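Local atomic coordinates of MerB2 (Bacillus megaterium, PDB entry 5C17), a protein that probably acts as an alkylmercury lyase that cleaves the carbon-mercury bond of organomercurials, and is caught here with a mercury(II) ion bound. Residues T28-I33 with G78-S83; I85-Q90 with T97-C102; N89-G94 with V117-R122. One frame throughout, in Å; residues are numbered along the deposited sequence. Where two conformers were deposited one is given.

Interaction 1 (T28-I33 with G78-S83)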
# COMPACT_ATOMS: atom_id res chain seq x y z
N THR A 28 -14.53 0.44 -4.93
CA THR A 28 -15.29 -0.78 -4.80
C THR A 28 -14.36 -1.95 -4.49
O THR A 28 -14.63 -2.79 -3.61
CB THR A 28 -16.16 -1.02 -6.05
OG1 THR A 28 -17.00 0.12 -6.26
CG2 THR A 28 -17.01 -2.24 -5.88
N ILE A 29 -13.24 -2.01 -5.19
CA ILE A 29 -12.28 -3.10 -4.97
C ILE A 29 -11.66 -2.98 -3.57
O ILE A 29 -11.65 -3.93 -2.77
CB ILE A 29 -11.16 -3.09 -6.02
CG1 ILE A 29 -11.72 -3.36 -7.42
CG2 ILE A 29 -10.11 -4.14 -5.67
CD1 ILE A 29 -10.72 -3.10 -8.57
N PHE A 30 -11.15 -1.79 -3.27
CA PHE A 30 -10.39 -1.53 -2.04
C PHE A 30 -11.22 -1.84 -0.80
O PHE A 30 -10.75 -2.54 0.10
CB PHE A 30 -9.95 -0.07 -2.07
CG PHE A 30 -9.08 0.36 -0.91
CD1 PHE A 30 -7.75 -0.04 -0.81
CD2 PHE A 30 -9.59 1.22 0.05
CE1 PHE A 30 -6.95 0.40 0.24
CE2 PHE A 30 -8.80 1.66 1.10
CZ PHE A 30 -7.48 1.25 1.20
N PHE A 31 -12.46 -1.36 -0.76
CA PHE A 31 -13.25 -1.57 0.43
C PHE A 31 -13.74 -3.05 0.53
O PHE A 31 -14.00 -3.54 1.62
CB PHE A 31 -14.37 -0.53 0.52
CG PHE A 31 -13.84 0.89 0.71
CD1 PHE A 31 -13.09 1.21 1.84
CD2 PHE A 31 -14.05 1.88 -0.24
CE1 PHE A 31 -12.58 2.49 2.02
CE2 PHE A 31 -13.55 3.16 -0.06
CZ PHE A 31 -12.81 3.46 1.06
N SER A 32 -13.82 -3.76 -0.59
CA SER A 32 -14.10 -5.20 -0.55
C SER A 32 -12.91 -5.97 0.04
O SER A 32 -13.09 -6.85 0.88
CB SER A 32 -14.43 -5.71 -1.95
OG SER A 32 -14.80 -7.07 -1.92
N ILE A 33 -11.70 -5.63 -0.39
CA ILE A 33 -10.49 -6.24 0.16
C ILE A 33 -10.42 -5.98 1.68
O ILE A 33 -10.08 -6.88 2.45
CB ILE A 33 -9.22 -5.70 -0.55
CG1 ILE A 33 -9.24 -6.06 -2.05
CG2 ILE A 33 -7.96 -6.23 0.10
CD1 ILE A 33 -9.41 -7.52 -2.36
N GLY A 78 -5.92 -7.82 -4.19
CA GLY A 78 -5.21 -6.71 -3.57
C GLY A 78 -5.43 -5.43 -4.34
O GLY A 78 -5.65 -5.47 -5.55
N ALA A 79 -5.37 -4.30 -3.63
CA ALA A 79 -5.53 -3.00 -4.27
C ALA A 79 -4.90 -1.93 -3.41
O ALA A 79 -5.09 -1.93 -2.19
CB ALA A 79 -7.00 -2.68 -4.48
N LEU A 80 -4.14 -1.03 -4.03
CA LEU A 80 -3.66 0.19 -3.39
C LEU A 80 -2.93 -0.12 -2.08
O LEU A 80 -3.06 0.63 -1.11
CB LEU A 80 -4.80 1.18 -3.15
CG LEU A 80 -5.60 1.55 -4.40
CD1 LEU A 80 -6.70 2.49 -4.05
CD2 LEU A 80 -4.75 2.16 -5.49
N GLY A 81 -2.15 -1.20 -2.08
CA GLY A 81 -1.31 -1.56 -0.94
C GLY A 81 -1.90 -2.58 0.02
O GLY A 81 -1.19 -3.11 0.85
N LEU A 82 -3.20 -2.83 -0.10
CA LEU A 82 -3.91 -3.72 0.80
C LEU A 82 -4.15 -5.07 0.11
O LEU A 82 -4.55 -5.10 -1.04
CB LEU A 82 -5.25 -3.09 1.17
CG LEU A 82 -6.11 -3.82 2.19
CD1 LEU A 82 -5.43 -3.90 3.55
CD2 LEU A 82 -7.48 -3.14 2.30
N SER A 83 -3.95 -6.17 0.84
CA SER A 83 -3.98 -7.50 0.25
C SER A 83 -4.65 -8.52 1.16
O SER A 83 -4.41 -8.54 2.37
CB SER A 83 -2.53 -7.96 -0.01
OG SER A 83 -2.48 -9.25 -0.58
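I33 meets L82 through its CG2 branch, with I33 CG2 3.7 Å from L82 CG. The two side chains run alongside, oppositely directed. The other arm of I33 goes to the backbone, where I33 CD1 lies 4.0 Å from G78 N. One turn earlier on the helix, I29 uses its own CG2 branch, and I29 CG2 sits 3.6 Å from A79 CB. F30 lies between these two in sequence. Its CG, anti to the backbone N (chi1 -177°), starts the ring toward the turn. The ring turns an edge to a carbonyl oxygen: A79 O is near the ring plane, 3.5 Å from F30 CD1. The side chains of L80 and L82 each cross that of F30 at about a right angle. Their CB atoms approach the ring obliquely, L82 CB being 4.0 Å from F30 CE1. No hydrogen bond joins the two segments, so the contact is van der Waals packing.

The partner of the helix is a tight beta hairpin with a type I' turn from A79 to L82. L80 and G81 fill its two corners, both with positive phi. A side chain at G81 would collide with L80 O, so glycine suits the corner. L82 N to A79 O, 3.0 Å, closes the turn, and A79 N to L82 O, 2.8 Å, completes the pair. A79 O therefore takes a backbone N-H as well as lying beside the F30 ring edge.

Further out, helix 103-113 adds L109 and L113 against F30, and L109 also touches L82. I68 of strand 68-70 packs on both I29 and A79, while L44 of helix 41-48 packs on I29. L208, near the C-terminus, touches F30 and L80. S83 turns away from the helix, and its OG is hydrogen-bonded to I85 O.

Interaction 2 (I85-Q90 with T97-C102); sequences IPTTNQ and TLFAWC. With HG (mercury (II) ion), chain B.
F99 packs its ring under the backbone of P86. F99 CB starts beside T87, 3.6 Å from T87 OG1. CG, anti to the carbonyl carbon (chi1 -59°), comes under P86 CA. On one flank of the ring, F99 CD1 is 3.4 Å from I85 O. On the other, F99 CD2 lies near T87 N, and CE2 near Q90 CG. P86 CA stands over the ring centre, 3.4 Å from the F99 centroid, a CH-pi contact. At the tip, F99 CZ reaches P86 CB. With an alanine in place of F99 the ring is gone, and a gap would probably open beneath P86, leaving the Q90 chain less confined.

Q90 and F99 form a non-hydrogen-bonded pair in the antiparallel hairpin of strands 89-93 and 96-100. A100 N donates to N89 O at 2.8 Å. A100 O is gripped twice, from opposite faces of its plane. T87 OG1 donates at 2.7 Å to A100 O, and N89 ND2 at 3.0 Å to the same oxygen. T87 OG1 also accepts from N89 N, an ST turn. N89 OD1 is bonded to S121. C102 is the N-cap of helix 103-113. C102 SG binds the mercury ion at 2.4 Å; C165 and a water are further ligands.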
# COMPACT_ATOMS: atom_id res chain seq x y z
N ILE A 85 -4.05 -11.72 0.34
CA ILE A 85 -3.05 -12.79 0.26
C ILE A 85 -1.74 -12.36 0.92
O ILE A 85 -1.43 -11.17 0.98
CB ILE A 85 -2.84 -13.29 -1.19
CG1 ILE A 85 -2.36 -12.16 -2.11
CG2 ILE A 85 -4.13 -13.93 -1.72
CD1 ILE A 85 -1.87 -12.64 -3.49
N PRO A 86 -0.97 -13.33 1.44
CA PRO A 86 0.18 -12.99 2.29
C PRO A 86 1.28 -12.18 1.63
O PRO A 86 1.58 -12.29 0.44
CB PRO A 86 0.74 -14.36 2.70
CG PRO A 86 -0.40 -15.27 2.58
CD PRO A 86 -1.20 -14.78 1.41
N THR A 87 1.87 -11.33 2.47
CA THR A 87 3.11 -10.64 2.18
C THR A 87 3.92 -10.69 3.47
O THR A 87 3.48 -11.22 4.48
CB THR A 87 2.89 -9.18 1.80
OG1 THR A 87 2.51 -8.46 2.97
CG2 THR A 87 1.81 -9.04 0.72
N THR A 88 5.10 -10.09 3.46
CA THR A 88 5.91 -9.98 4.67
C THR A 88 5.24 -9.09 5.72
O THR A 88 5.54 -9.19 6.89
CB THR A 88 7.27 -9.41 4.31
OG1 THR A 88 7.95 -10.37 3.50
CG2 THR A 88 8.15 -9.10 5.55
N ASN A 89 4.34 -8.22 5.29
CA ASN A 89 3.79 -7.18 6.15
C ASN A 89 2.37 -7.52 6.55
O ASN A 89 1.43 -7.27 5.81
CB ASN A 89 3.85 -5.83 5.44
CG ASN A 89 5.15 -5.66 4.72
OD1 ASN A 89 6.20 -5.64 5.34
ND2 ASN A 89 5.09 -5.59 3.41
N GLN A 90 2.24 -8.13 7.72
CA GLN A 90 0.95 -8.57 8.23
C GLN A 90 0.31 -7.46 9.02
O GLN A 90 0.95 -6.83 9.84
CB GLN A 90 1.14 -9.82 9.10
CG GLN A 90 -0.16 -10.55 9.44
CD GLN A 90 0.07 -11.94 10.04
OE1 GLN A 90 1.02 -12.64 9.67
NE2 GLN A 90 -0.79 -12.34 10.96
N THR A 97 -7.09 -10.44 9.73
CA THR A 97 -5.69 -10.44 9.35
C THR A 97 -5.57 -10.23 7.85
O THR A 97 -5.97 -11.08 7.05
CB THR A 97 -5.02 -11.76 9.71
OG1 THR A 97 -5.15 -11.97 11.12
CG2 THR A 97 -3.56 -11.70 9.33
N LEU A 98 -5.03 -9.09 7.49
CA LEU A 98 -4.77 -8.73 6.11
C LEU A 98 -3.27 -8.49 5.95
O LEU A 98 -2.49 -8.72 6.87
CB LEU A 98 -5.60 -7.50 5.72
CG LEU A 98 -7.13 -7.69 5.76
CD1 LEU A 98 -7.87 -6.37 5.67
CD2 LEU A 98 -7.58 -8.60 4.63
N PHE A 99 -2.87 -8.04 4.77
CA PHE A 99 -1.46 -7.84 4.47
C PHE A 99 -1.28 -6.55 3.70
O PHE A 99 -2.24 -6.03 3.12
CB PHE A 99 -0.93 -9.03 3.67
CG PHE A 99 -1.08 -10.33 4.39
CD1 PHE A 99 -2.24 -11.08 4.24
CD2 PHE A 99 -0.08 -10.80 5.23
CE1 PHE A 99 -2.39 -12.28 4.92
CE2 PHE A 99 -0.23 -12.01 5.91
CZ PHE A 99 -1.39 -12.74 5.74
N ALA A 100 -0.06 -6.03 3.74
CA ALA A 100 0.25 -4.80 3.01
C ALA A 100 1.40 -5.03 2.04
O ALA A 100 2.31 -5.83 2.31
CB ALA A 100 0.61 -3.69 3.98
N TRP A 101 1.39 -4.29 0.93
CA TRP A 101 2.42 -4.46 -0.09
C TRP A 101 3.80 -3.95 0.33
O TRP A 101 4.79 -4.40 -0.22
CB TRP A 101 2.02 -3.77 -1.39
CG TRP A 101 0.85 -4.40 -2.07
CD1 TRP A 101 0.28 -5.61 -1.81
CD2 TRP A 101 0.10 -3.84 -3.15
NE1 TRP A 101 -0.78 -5.84 -2.66
CE2 TRP A 101 -0.90 -4.77 -3.50
CE3 TRP A 101 0.20 -2.66 -3.88
CZ2 TRP A 101 -1.82 -4.52 -4.51
CZ3 TRP A 101 -0.71 -2.42 -4.89
CH2 TRP A 101 -1.70 -3.35 -5.20
N CYS A 102 3.87 -3.02 1.27
CA CYS A 102 5.15 -2.48 1.72
C CYS A 102 5.00 -1.83 3.09
O CYS A 102 3.90 -1.69 3.63
CB CYS A 102 5.69 -1.46 0.72
SG CYS A 102 4.81 0.12 0.73
HG HG B . 3.70 0.44 -1.34
O HOH W 1 1.33 0.66 -1.99

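Interaction 3 (N89-G94 with V117-R122); sequences NQIHLG and VDIHSR
Q90 and H92 pair with H120 and D118 in an antiparallel register, the short strand axes 4.6 Å apart at closest and 165° between their directions. Two backbone hydrogen bonds close each pair. H92 N to D118 O is 2.8 Å, and D118 N to H92 O is longer at 3.1 Å. H120 N to Q90 O and Q90 N to H120 O are both 2.9 Å. Between them, I91 and I119 form a non-hydrogen-bonded pair, where I91 CA and I119 CA each offer a C-H to a carbonyl oxygen.

The I91 and I119 side chains run alongside in the same direction, with I91 CG2 4.0 Å from I119 CG1. L93 and V117 do the same; their tight CD1 to CG1 contact is doubtful, since V117 has two conformers. Strand 89-93 is an inner strand of the antiparallel sheet, between 96-100 and 117-122. Helix 103-113 makes the connection from strand 96-100 to 117-122 and packs on I119, V117 and L93 through L107, S110 and L113.

Q90, H92, D118 and H120 lie on the more exposed face. H92 CB and D118 CB meet at 4.2 Å, while D118 OD1 turns to a salt bridge with R135 of strand 129-135.

At the end of the pairing, S121 OG donates to N89 OD1 at 2.7 Å, in the plane of the amide carbonyl. S121 OG is anti to the backbone N (chi1 -171°), which carries it toward the N89 amide. With ND2 donating across the hairpin, both ends of this amide are held, fixing its flip.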
# COMPACT_ATOMS: atom_id res chain seq x y z
N ASN A 89 4.34 -8.22 5.29
CA ASN A 89 3.79 -7.18 6.15
C ASN A 89 2.37 -7.52 6.55
O ASN A 89 1.43 -7.27 5.81
CB ASN A 89 3.85 -5.83 5.44
CG ASN A 89 5.15 -5.66 4.72
OD1 ASN A 89 6.20 -5.64 5.34
ND2 ASN A 89 5.09 -5.59 3.41
N GLN A 90 2.24 -8.13 7.72
CA GLN A 90 0.95 -8.57 8.23
C GLN A 90 0.31 -7.46 9.02
O GLN A 90 0.95 -6.83 9.84
CB GLN A 90 1.14 -9.82 9.10
CG GLN A 90 -0.16 -10.55 9.44
CD GLN A 90 0.07 -11.94 10.04
OE1 GLN A 90 1.02 -12.64 9.67
NE2 GLN A 90 -0.79 -12.34 10.96
N ILE A 91 -0.97 -7.20 8.75
CA ILE A 91 -1.70 -6.16 9.45
C ILE A 91 -3.02 -6.68 9.98
O ILE A 91 -3.85 -7.20 9.24
CB ILE A 91 -1.89 -4.90 8.59
CG1 ILE A 91 -2.62 -5.20 7.29
CG2 ILE A 91 -0.53 -4.30 8.28
CD1 ILE A 91 -3.01 -3.96 6.52
N HIS A 92 -3.22 -6.53 11.28
CA HIS A 92 -4.48 -6.90 11.89
C HIS A 92 -5.30 -5.63 12.02
O HIS A 92 -4.89 -4.70 12.71
CB HIS A 92 -4.27 -7.54 13.25
CG HIS A 92 -5.49 -8.21 13.78
ND1 HIS A 92 -5.90 -9.46 13.35
CD2 HIS A 92 -6.42 -7.79 14.67
CE1 HIS A 92 -7.02 -9.78 13.97
NE2 HIS A 92 -7.35 -8.79 14.78
N LEU A 93 -6.45 -5.60 11.35
CA LEU A 93 -7.21 -4.38 11.14
C LEU A 93 -8.69 -4.75 10.98
O LEU A 93 -9.03 -5.60 10.16
CB LEU A 93 -6.69 -3.71 9.86
CG LEU A 93 -7.20 -2.33 9.46
CD1 LEU A 93 -6.22 -1.74 8.46
CD2 LEU A 93 -8.60 -2.37 8.87
N GLY A 94 -9.57 -4.11 11.75
CA GLY A 94 -11.00 -4.35 11.63
C GLY A 94 -11.39 -5.78 11.95
O GLY A 94 -12.35 -6.32 11.38
N VAL A 117 -4.37 -0.55 14.09
CA VAL A 117 -3.72 -1.70 13.47
C VAL A 117 -2.64 -2.27 14.37
O VAL A 117 -2.08 -1.57 15.21
CB VAL A 117 -3.12 -1.36 12.09
CG1 VAL A 117 -4.21 -0.93 11.12
CG2 VAL A 117 -2.05 -0.29 12.20
N ASP A 118 -2.38 -3.55 14.17
CA ASP A 118 -1.19 -4.22 14.70
C ASP A 118 -0.44 -4.68 13.46
O ASP A 118 -0.99 -5.41 12.64
CB ASP A 118 -1.51 -5.45 15.55
CG ASP A 118 -2.29 -5.14 16.82
OD1 ASP A 118 -2.50 -3.96 17.17
OD2 ASP A 118 -2.67 -6.10 17.51
N ILE A 119 0.82 -4.30 13.37
CA ILE A 119 1.67 -4.59 12.23
C ILE A 119 2.80 -5.50 12.65
O ILE A 119 3.46 -5.25 13.66
CB ILE A 119 2.31 -3.27 11.67
CG1 ILE A 119 1.21 -2.30 11.23
CG2 ILE A 119 3.32 -3.55 10.54
CD1 ILE A 119 1.65 -0.86 11.17
N HIS A 120 3.04 -6.54 11.84
CA HIS A 120 4.22 -7.38 12.00
C HIS A 120 4.94 -7.43 10.67
O HIS A 120 4.33 -7.69 9.63
CB HIS A 120 3.84 -8.80 12.46
CG HIS A 120 5.02 -9.64 12.84
ND1 HIS A 120 5.87 -10.21 11.91
CD2 HIS A 120 5.50 -10.01 14.05
CE1 HIS A 120 6.82 -10.89 12.53
NE2 HIS A 120 6.62 -10.79 13.83
N SER A 121 6.24 -7.16 10.72
CA SER A 121 7.06 -7.14 9.51
C SER A 121 8.47 -7.59 9.84
O SER A 121 8.69 -8.21 10.88
CB SER A 121 7.03 -5.75 8.88
OG SER A 121 7.63 -5.74 7.60
N ARG A 122 9.40 -7.28 8.94
CA ARG A 122 10.79 -7.73 9.06
C ARG A 122 11.73 -6.62 8.67
O ARG A 122 11.45 -5.87 7.75
CB ARG A 122 11.06 -8.93 8.14
CG ARG A 122 10.31 -10.20 8.49
CD ARG A 122 10.95 -10.91 9.63
NE ARG A 122 10.12 -12.01 10.12
CZ ARG A 122 10.47 -12.80 11.12
NH1 ARG A 122 11.65 -12.65 11.71
NH2 ARG A 122 9.65 -13.76 11.53

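Overall arrangement
The three contacts lie on one antiparallel sheet, from strand 76-79, against helix 22-34, to strand 117-122. Interactions 1 and 2 have centres 12 Å apart and meet where strand 82-83 pairs with 96-100: S83 N is 2.9 Å from F99 O and G81 O 2.8 Å from W101 N, both probable hydrogen bonds. Interactions 2 and 3 share N89 and Q90, with centres 7 Å apart. Interactions 1 and 3 touch through L82 CD1 and I91 CD1, 3.8 Å apart. C102 of interaction 2 binds mercury and lines the pocket of the dithiol (2S,3S)-1,4-dimercaptobutane-2,3-diol. The L80 side chain lies about 7 Å from the dithiol, and that of N89 about 8 Å from the mercury.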